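Local atomic coordinates of acyltransferase (Streptococcus pneumoniae, PDB entry 5UG1), a protein that transfers acetyl groups to peptidoglycan as the C-terminal catalytic domain of O-acetyltransferase A, probably through a covalent acyl-enzyme formed at a catalytic triad. Residues I9-S12 and V13-R16; I124-W127 and N128-A131; E136-A139 and G140-Q143. All coordinates share one frame; numbering follows the deposited sequence.

Contact 1 of 3, residues I9-S12 and V13-R16. With 03S (methanesulfonic acid), chain B.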
ATOM      1  N   ILE A   9       5.238  -3.291  -3.629  1.00 21.74           N
ATOM      2  CA  ILE A   9       4.488  -4.151  -4.541  1.00 21.02           C
ATOM      3  C   ILE A   9       3.071  -3.605  -4.545  1.00 22.35           C
ATOM      4  O   ILE A   9       2.375  -3.680  -3.523  1.00 24.63           O
ATOM      5  CB  ILE A   9       4.495  -5.617  -4.093  1.00 22.01           C
ATOM      6  CG1 ILE A   9       5.915  -6.143  -3.890  1.00 24.25           C
ATOM      7  CG2 ILE A   9       3.678  -6.492  -5.070  1.00 21.31           C
ATOM      8  CD1 ILE A   9       5.974  -7.247  -2.827  1.00 21.88           C
ATOM      9  N   GLY A  10       2.674  -3.054  -5.661  1.00 18.61           N
ATOM     10  CA  GLY A  10       1.474  -2.267  -5.712  1.00 19.52           C
ATOM     11  C   GLY A  10       0.608  -2.387  -6.935  1.00 23.94           C
ATOM     12  O   GLY A  10       0.966  -3.003  -7.895  1.00 19.99           O
ATOM     13  N   ASP A  11      -0.540  -1.738  -6.845  1.00 21.16           N
ATOM     14  CA  ASP A  11      -1.580  -1.743  -7.852  1.00 25.25           C
ATOM     15  C   ASP A  11      -1.556  -0.512  -8.771  1.00 25.39           C
ATOM     16  O   ASP A  11      -0.631   0.232  -8.780  1.00 24.01           O
ATOM     17  CB  ASP A  11      -2.953  -1.968  -7.211  1.00 23.25           C
ATOM     18  CG  ASP A  11      -3.364  -0.856  -6.286  1.00 25.55           C
ATOM     19  OD1 ASP A  11      -2.725   0.152  -6.242  1.00 27.13           O
ATOM     20  OD2 ASP A  11      -4.341  -0.991  -5.600  1.00 25.81           O
ATOM     21  N   SER A  12      -2.599  -0.341  -9.549  1.00 22.63           N
ATOM     22  CA  SER A  12      -2.695   0.768 -10.462  1.00 22.07           C
ATOM     23  C   SER A  12      -2.693   2.126  -9.795  1.00 20.09           C
ATOM     24  O   SER A  12      -2.279   3.055 -10.379  1.00 25.89           O
ATOM     25  CB  SER A  12      -3.937   0.645 -11.308  1.00 29.80           C
ATOM     26  OG  SER A  12      -5.055   0.957 -10.568  1.00 30.19           O
ATOM     27  N   VAL A  13      -3.181   2.209  -8.572  1.00 24.92           N
ATOM     28  CA  VAL A  13      -3.157   3.452  -7.852  1.00 24.23           C
ATOM     29  C   VAL A  13      -1.715   3.850  -7.524  1.00 25.84           C
ATOM     30  O   VAL A  13      -1.313   4.955  -7.751  1.00 21.10           O
ATOM     31  CB  VAL A  13      -4.066   3.424  -6.617  1.00 22.71           C
ATOM     32  CG1 VAL A  13      -4.041   4.740  -5.896  1.00 19.18           C
ATOM     33  CG2 VAL A  13      -5.474   3.120  -7.030  1.00 24.52           C
ATOM     34  N   ALA A  14      -0.968   2.900  -6.994  1.00 24.07           N
ATOM     35  CA  ALA A  14       0.447   3.066  -6.798  1.00 21.77           C
ATOM     36  C   ALA A  14       1.169   3.353  -8.123  1.00 23.71           C
ATOM     37  O   ALA A  14       2.014   4.217  -8.179  1.00 21.60           O
ATOM     38  CB  ALA A  14       1.037   1.877  -6.114  1.00 20.77           C
ATOM     39  N   LEU A  15       0.780   2.658  -9.182  1.00 23.27           N
ATOM     40  CA  LEU A  15       1.432   2.875 -10.467  1.00 23.64           C
ATOM     41  C   LEU A  15       1.192   4.296 -10.960  1.00 30.67           C
ATOM     42  O   LEU A  15       2.072   4.913 -11.575  1.00 31.04           O
ATOM     43  CB  LEU A  15       0.934   1.856 -11.484  1.00 21.19           C
ATOM     44  CG  LEU A  15       1.613   1.974 -12.849  1.00 26.89           C
ATOM     45  CD1 LEU A  15       3.111   1.736 -12.735  1.00 23.50           C
ATOM     46  CD2 LEU A  15       0.983   1.041 -13.888  1.00 30.74           C
ATOM     47  N   ARG A  16       0.007   4.839 -10.673  1.00 28.76           N
ATOM     48  CA  ARG A  16      -0.290   6.218 -11.040  1.00 26.47           C
ATOM     49  C   ARG A  16       0.620   7.199 -10.308  1.00 26.21           C
ATOM     50  O   ARG A  16       0.950   8.261 -10.843  1.00 25.37           O
ATOM     51  CB  ARG A  16      -1.766   6.499 -10.749  1.00 26.70           C
ATOM     52  CG  ARG A  16      -2.338   7.765 -11.382  1.00 30.32           C
ATOM     53  CD  ARG A  16      -3.837   7.855 -11.075  1.00 31.23           C
ATOM     54  NE  ARG A  16      -4.471   9.080 -11.558  1.00 24.98           N
ATOM     55  CZ  ARG A  16      -4.850   9.275 -12.815  1.00 29.64           C
ATOM     56  NH1 ARG A  16      -4.643   8.320 -13.714  1.00 30.05           N
ATOM     57  NH2 ARG A  16      -5.438  10.414 -13.173  1.00 28.45           N
TER
HETATM   58  S10 03S B 701      -6.170  -0.010 -10.207  1.00 65.06           S
HETATM   59  O11 03S B 701      -7.101   0.801  -9.391  1.00 66.36           O
HETATM   60  O12 03S B 701      -5.597  -1.091  -9.376  1.00 66.70           O
HETATM   61  C13 03S B 701      -6.993  -0.674 -11.490  1.00 61.02           C
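Gly10 and Ala14 meet where strand 6-10 runs out and helix 12-16 starts, a strand-to-helix turn that carries the modified serine as in SGNH/GDSL-type hydrolases, whose Gly-Asp-Ser signature these residues match. Gly10 CA lies 4.2 Å from Ala14 CB, and with only a hydrogen in place of a side chain, Gly10 lets the strand end come close to the first turn of the helix. Asp11 is the N-cap. Its CG sits between the backbone N and the carbonyl carbon (chi1 64°), which folds the carboxylate back over the first turn. There OD1 accepts two weak capping bonds, one from Val13 N at 3.1 Å, bent to 128°, the other from Ala14 N at 3.3 Å and much straighter at 171°. The backbone of the same residue closes the turn: Leu15 N donates to Asp11 O over 2.8 Å. Two amide N-H groups at the start of the helix thus find a side-chain acceptor, while the side chains of Val13 and Ala14 pack on Tyr160 of helix 150-171.

Ser12 follows as the first residue of the helix. Arg16 N bonds to Ser12 O at 2.9 Å, and the guanidinium of Arg16 reaches on through NE to Phe146 O. The side chain of Ser12 carries the adduct: OG is bonded covalently to S10 of the methylsulfonyl group and also makes a hydrogen bond with His145 NE2. The adduct lies in a pocket completed by Val34, Val64, Asn65, Val144 and His145, with Val13 CG2 3.7 Å from its O11. Its other oxygen is gripped in a manner consistent with an oxyanion-hole contribution from the serine's own amide, Ser12 N donating to O12 of the adduct at 3.1 Å.

Contact 2 of 3, residues I124-W127 and N128-A131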
ATOM      1  N   ILE A 124       1.042   1.129   9.375  1.00 28.04           N
ATOM      2  CA  ILE A 124      -0.020   1.546   8.460  1.00 27.48           C
ATOM      3  C   ILE A 124       0.447   2.749   7.651  1.00 24.45           C
ATOM      4  O   ILE A 124       1.184   3.606   8.150  1.00 23.30           O
ATOM      5  CB  ILE A 124      -1.323   1.860   9.224  1.00 25.25           C
ATOM      6  CG1 ILE A 124      -2.544   1.724   8.296  1.00 19.19           C
ATOM      7  CG2 ILE A 124      -1.274   3.262   9.844  1.00 25.90           C
ATOM      8  CD1 ILE A 124      -2.766   0.302   7.802  1.00 20.39           C
ATOM      9  N   ALA A 125       0.039   2.788   6.384  1.00 24.38           N
ATOM     10  CA  ALA A 125       0.109   3.972   5.529  1.00 28.00           C
ATOM     11  C   ALA A 125      -1.325   4.243   5.080  1.00 28.27           C
ATOM     12  O   ALA A 125      -1.805   3.623   4.123  1.00 24.72           O
ATOM     13  CB  ALA A 125       1.049   3.757   4.345  1.00 22.80           C
ATOM     14  N   ASP A 126      -2.014   5.163   5.769  1.00 28.20           N
ATOM     15  CA  ASP A 126      -3.479   5.249   5.692  1.00 24.62           C
ATOM     16  C   ASP A 126      -3.914   6.184   4.560  1.00 27.99           C
ATOM     17  O   ASP A 126      -4.463   7.274   4.763  1.00 23.19           O
ATOM     18  CB  ASP A 126      -4.058   5.684   7.028  1.00 22.05           C
ATOM     19  CG  ASP A 126      -5.485   5.202   7.220  1.00 23.34           C
ATOM     20  OD1 ASP A 126      -6.139   4.852   6.210  1.00 23.21           O
ATOM     21  OD2 ASP A 126      -5.951   5.160   8.383  1.00 25.39           O
ATOM     22  N   TRP A 127      -3.655   5.716   3.338  1.00 19.74           N
ATOM     23  CA  TRP A 127      -4.127   6.416   2.151  1.00 17.47           C
ATOM     24  C   TRP A 127      -5.636   6.638   2.195  1.00 25.02           C
ATOM     25  O   TRP A 127      -6.128   7.706   1.809  1.00 29.91           O
ATOM     26  CB  TRP A 127      -3.728   5.611   0.915  1.00 15.78           C
ATOM     27  CG  TRP A 127      -4.401   6.035  -0.362  1.00 21.46           C
ATOM     28  CD1 TRP A 127      -5.265   5.297  -1.120  1.00 21.10           C
ATOM     29  CD2 TRP A 127      -4.255   7.294  -1.028  1.00 22.54           C
ATOM     30  NE1 TRP A 127      -5.668   6.022  -2.218  1.00 23.46           N
ATOM     31  CE2 TRP A 127      -5.058   7.250  -2.185  1.00 23.26           C
ATOM     32  CE3 TRP A 127      -3.518   8.458  -0.758  1.00 26.10           C
ATOM     33  CZ2 TRP A 127      -5.151   8.332  -3.072  1.00 21.51           C
ATOM     34  CZ3 TRP A 127      -3.611   9.529  -1.647  1.00 22.01           C
ATOM     35  CH2 TRP A 127      -4.422   9.457  -2.783  1.00 18.58           C
ATOM     36  N   ASN A 128      -6.388   5.632   2.650  1.00 20.11           N
ATOM     37  CA  ASN A 128      -7.834   5.769   2.802  1.00 22.69           C
ATOM     38  C   ASN A 128      -8.196   7.020   3.600  1.00 25.78           C
ATOM     39  O   ASN A 128      -9.051   7.809   3.190  1.00 20.29           O
ATOM     40  CB  ASN A 128      -8.396   4.515   3.482  1.00 24.61           C
ATOM     41  CG  ASN A 128      -9.892   4.578   3.695  1.00 24.84           C
ATOM     42  OD1 ASN A 128     -10.369   5.157   4.676  1.00 25.65           O
ATOM     43  ND2 ASN A 128     -10.644   3.962   2.785  1.00 23.63           N
ATOM     44  N   GLN A 129      -7.549   7.215   4.750  1.00 21.57           N
ATOM     45  CA  GLN A 129      -7.847   8.386   5.567  1.00 24.43           C
ATOM     46  C   GLN A 129      -7.422   9.674   4.876  1.00 24.71           C
ATOM     47  O   GLN A 129      -8.171  10.658   4.889  1.00 28.92           O
ATOM     48  CB  GLN A 129      -7.170   8.257   6.930  1.00 26.84           C
ATOM     49  CG  GLN A 129      -7.191   9.528   7.753  1.00 49.00           C
ATOM     50  CD  GLN A 129      -6.671   9.298   9.159  1.00 65.49           C
ATOM     51  OE1 GLN A 129      -5.850   8.409   9.390  1.00 67.64           O
ATOM     52  NE2 GLN A 129      -7.161  10.088  10.109  1.00 77.03           N
ATOM     53  N   VAL A 130      -6.232   9.686   4.259  1.00 23.43           N
ATOM     54  CA  VAL A 130      -5.725  10.891   3.599  1.00 28.50           C
ATOM     55  C   VAL A 130      -6.599  11.257   2.400  1.00 29.47           C
ATOM     56  O   VAL A 130      -6.982  12.424   2.217  1.00 23.71           O
ATOM     57  CB  VAL A 130      -4.250  10.692   3.201  1.00 29.55           C
ATOM     58  CG1 VAL A 130      -3.803  11.715   2.130  1.00 24.16           C
ATOM     59  CG2 VAL A 130      -3.356  10.782   4.440  1.00 25.52           C
ATOM     60  N   ALA A 131      -6.951  10.254   1.583  1.00 20.04           N
ATOM     61  CA  ALA A 131      -7.778  10.483   0.401  1.00 19.09           C
ATOM     62  C   ALA A 131      -9.101  11.147   0.748  1.00 20.99           C
ATOM     63  O   ALA A 131      -9.589  11.993  -0.005  1.00 29.65           O
ATOM     64  CB  ALA A 131      -8.047   9.169  -0.315  1.00 18.45           C
TER
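Asp126 and Gln129 meet across the first turn of helix 127-132, where Asp126 is the N-cap. Gln129 N gives a capping bond to Asp126 OD1 at 3.1 Å, arriving from above the carboxylate plane, 66° out of it. With CG anti to the backbone N (chi1 -154°), the carboxylate stands beside the start of the helix, bringing OD1 within reach of that amide. The same OD1 also bonds Thr91 OG1, and OD2 is held by a salt bridge to Arg113 NE, so both oxygens have partners; this positive neighbour and the helix N-terminus would probably favour the charged form. Asn128 lies side by side with Asp126 and is tied into the same network: its ND2 donates to Pro92 O and Glu106 OE2, while its OD1 accepts from Arg113 NH2 and Lys132 NZ.

The Asn128 amide is bonded to Thr91 OG1, and regular helical bonds take up later ones. Val130 N reaches Asp126 O at 3.0 Å, and Ala131 N donates to Trp127 O at 2.7 Å. Just ahead of the helix, an inverse gamma turn centred on Asp126 joins Trp127 N to Ala125 O.

Ala131 CB lies over one face of the Trp127 indole in a CH-pi contact, 4.1 Å from the centroid of the six-membered ring. Tyr160 of helix 150-171 meets the indole edge-to-face, and Val130 touches Thr163 of that helix. Ala125 pairs with strand 86-90 and its following loop through Leu89 and Thr91, while Asn128 packs on Ala109 of helix 102-118, so the junction lies between these two helices at an outermost strand of the parallel sheet.

Contact 3 of 3, residues E136-A139 and G140-Q143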
ATOM      1  N   GLU A 136     -10.470  17.683  -3.511  1.00 35.73           N
ATOM      2  CA  GLU A 136     -10.051  18.366  -4.731  1.00 36.81           C
ATOM      3  C   GLU A 136      -9.323  17.428  -5.685  1.00 36.67           C
ATOM      4  O   GLU A 136      -9.367  17.625  -6.907  1.00 37.52           O
ATOM      5  CB  GLU A 136      -9.171  19.577  -4.392  1.00 39.50           C
ATOM      6  CG  GLU A 136      -7.768  19.253  -3.873  1.00 40.12           C
ATOM      7  CD  GLU A 136      -7.733  18.816  -2.408  1.00 39.06           C
ATOM      8  OE1 GLU A 136      -8.805  18.628  -1.802  1.00 42.92           O
ATOM      9  OE2 GLU A 136      -6.624  18.656  -1.861  1.00 38.90           O
ATOM     10  N   ILE A 137      -8.661  16.390  -5.165  1.00 25.71           N
ATOM     11  CA  ILE A 137      -7.977  15.474  -6.075  1.00 23.13           C
ATOM     12  C   ILE A 137      -8.920  14.432  -6.650  1.00 25.71           C
ATOM     13  O   ILE A 137      -8.474  13.570  -7.415  1.00 31.34           O
ATOM     14  CB  ILE A 137      -6.766  14.790  -5.403  1.00 27.04           C
ATOM     15  CG1 ILE A 137      -7.205  13.772  -4.340  1.00 23.72           C
ATOM     16  CG2 ILE A 137      -5.805  15.840  -4.828  1.00 25.26           C
ATOM     17  CD1 ILE A 137      -6.027  12.977  -3.747  1.00 21.03           C
ATOM     18  N   TRP A 138     -10.216  14.486  -6.320  1.00 23.90           N
ATOM     19  CA  TRP A 138     -11.182  13.521  -6.826  1.00 24.29           C
ATOM     20  C   TRP A 138     -12.242  14.128  -7.734  1.00 24.96           C
ATOM     21  O   TRP A 138     -13.011  13.377  -8.342  1.00 26.33           O
ATOM     22  CB  TRP A 138     -11.875  12.795  -5.663  1.00 25.33           C
ATOM     23  CG  TRP A 138     -10.889  12.160  -4.739  1.00 26.77           C
ATOM     24  CD1 TRP A 138     -10.604  12.529  -3.451  1.00 26.64           C
ATOM     25  CD2 TRP A 138     -10.012  11.066  -5.049  1.00 27.93           C
ATOM     26  NE1 TRP A 138      -9.610  11.721  -2.939  1.00 31.52           N
ATOM     27  CE2 TRP A 138      -9.235  10.814  -3.899  1.00 27.66           C
ATOM     28  CE3 TRP A 138      -9.823  10.266  -6.184  1.00 22.25           C
ATOM     29  CZ2 TRP A 138      -8.289   9.803  -3.851  1.00 25.84           C
ATOM     30  CZ3 TRP A 138      -8.889   9.266  -6.132  1.00 23.82           C
ATOM     31  CH2 TRP A 138      -8.126   9.045  -4.974  1.00 23.33           C
ATOM     32  N   ALA A 139     -12.307  15.451  -7.847  1.00 26.52           N
ATOM     33  CA  ALA A 139     -13.260  16.072  -8.757  1.00 27.25           C
ATOM     34  C   ALA A 139     -13.023  15.565 -10.171  1.00 25.82           C
ATOM     35  O   ALA A 139     -11.883  15.542 -10.645  1.00 23.84           O
ATOM     36  CB  ALA A 139     -13.123  17.592  -8.720  1.00 24.73           C
ATOM     37  N   GLY A 140     -14.098  15.132 -10.830  1.00 25.04           N
ATOM     38  CA  GLY A 140     -14.030  14.680 -12.200  1.00 25.88           C
ATOM     39  C   GLY A 140     -13.361  13.344 -12.415  1.00 25.56           C
ATOM     40  O   GLY A 140     -13.063  13.001 -13.559  1.00 28.92           O
ATOM     41  N   THR A 141     -13.128  12.567 -11.369  1.00 24.65           N
ATOM     42  CA  THR A 141     -12.374  11.324 -11.472  1.00 30.68           C
ATOM     43  C   THR A 141     -13.296  10.129 -11.259  1.00 25.35           C
ATOM     44  O   THR A 141     -14.488  10.274 -10.987  1.00 30.11           O
ATOM     45  CB  THR A 141     -11.228  11.293 -10.457  1.00 28.44           C
ATOM     46  OG1 THR A 141     -11.758  11.031  -9.155  1.00 22.71           O
ATOM     47  CG2 THR A 141     -10.468  12.633 -10.446  1.00 24.00           C
ATOM     48  N   ASP A 142     -12.713   8.935 -11.382  1.00 25.51           N
ATOM     49  CA  ASP A 142     -13.411   7.687 -11.108  1.00 31.18           C
ATOM     50  C   ASP A 142     -13.469   7.361  -9.619  1.00 30.60           C
ATOM     51  O   ASP A 142     -13.953   6.279  -9.260  1.00 27.59           O
ATOM     52  CB  ASP A 142     -12.744   6.536 -11.870  1.00 27.54           C
ATOM     53  CG  ASP A 142     -11.358   6.191 -11.322  1.00 33.08           C
ATOM     54  OD1 ASP A 142     -10.846   6.910 -10.437  1.00 31.30           O
ATOM     55  OD2 ASP A 142     -10.764   5.199 -11.794  1.00 31.08           O
ATOM     56  N   GLN A 143     -12.994   8.266  -8.787  1.00 27.31           N
ATOM     57  CA  GLN A 143     -12.998   8.104  -7.357  1.00 30.84           C
ATOM     58  C   GLN A 143     -11.930   7.136  -6.804  1.00 31.19           C
ATOM     59  O   GLN A 143     -11.994   6.782  -5.667  1.00 26.04           O
ATOM     60  CB  GLN A 143     -14.359   7.662  -6.862  1.00 30.45           C
ATOM     61  CG  GLN A 143     -15.522   8.610  -7.112  1.00 44.32           C
ATOM     62  CD  GLN A 143     -15.290  10.018  -6.651  1.00 50.18           C
ATOM     63  OE1 GLN A 143     -15.494  10.348  -5.524  1.00 54.39           O
ATOM     64  NE2 GLN A 143     -14.886  10.841  -7.536  1.00 55.87           N
TER
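Thr141 has OG1 between its backbone N and carbonyl carbon (chi1 76°), a rotation that brings the hydroxyl back to the carbonyl of Trp138. The Gln143 chain bends at chi2 (-52°) and returns its amide to the same acceptor. Trp138 O consequently accepts from Thr141 OG1 at 2.8 Å and from Thr141 N at 3.1 Å, both approaching from one face of the carbonyl plane, with a weak third bond from Gln143 NE2. The hydroxyl is used twice, because Gln143 N donates to Thr141 OG1 at 3.1 Å and closes an ST turn. OG1 also lies in the plane of the Trp138 indole, at its edge, 3.6 Å from CE3. Ile137 CG1 lies over one face of that ring, offset toward the rim.

Asp142, between the two residues that grip the carbonyl, has OD2 bonded to His145 ND1 and OD1 to Val144 N. Residues Trp138 to Thr141 form a type II beta turn with Gly140 at positive phi, and the ST turn begins where it ends. These consecutive turns shape the loop that presents Asp142 and His145, consistent with the acid and base of a Ser-His-Asp catalytic triad.

How the contacts relate
Contacts 1 and 2 both join the C-terminal end of a parallel strand to a helix through an aspartate N-cap, but contact 1 is buried and carries the adduct, whereas contact 2 is only partly buried and its aspartate carries a salt bridge. Contact 3 has no strand and lies in a loop, its centre about 20 Å from the centre of the chain, where turns and a shared carbonyl replace helical bonds. Val13 CG1 packs 4.2 Å from Trp127 NE1, linking contacts 1 and 2. Trp127 CZ2 lies 3.6 Å from Trp138 CZ2, and Trp138 NE1 probably hydrogen-bonds Ala131 O (2.9 Å), tying contact 2 to contact 3. Contacts 1 and 3 do not touch; His145 bridges them, bonding Ser12 and Asp142.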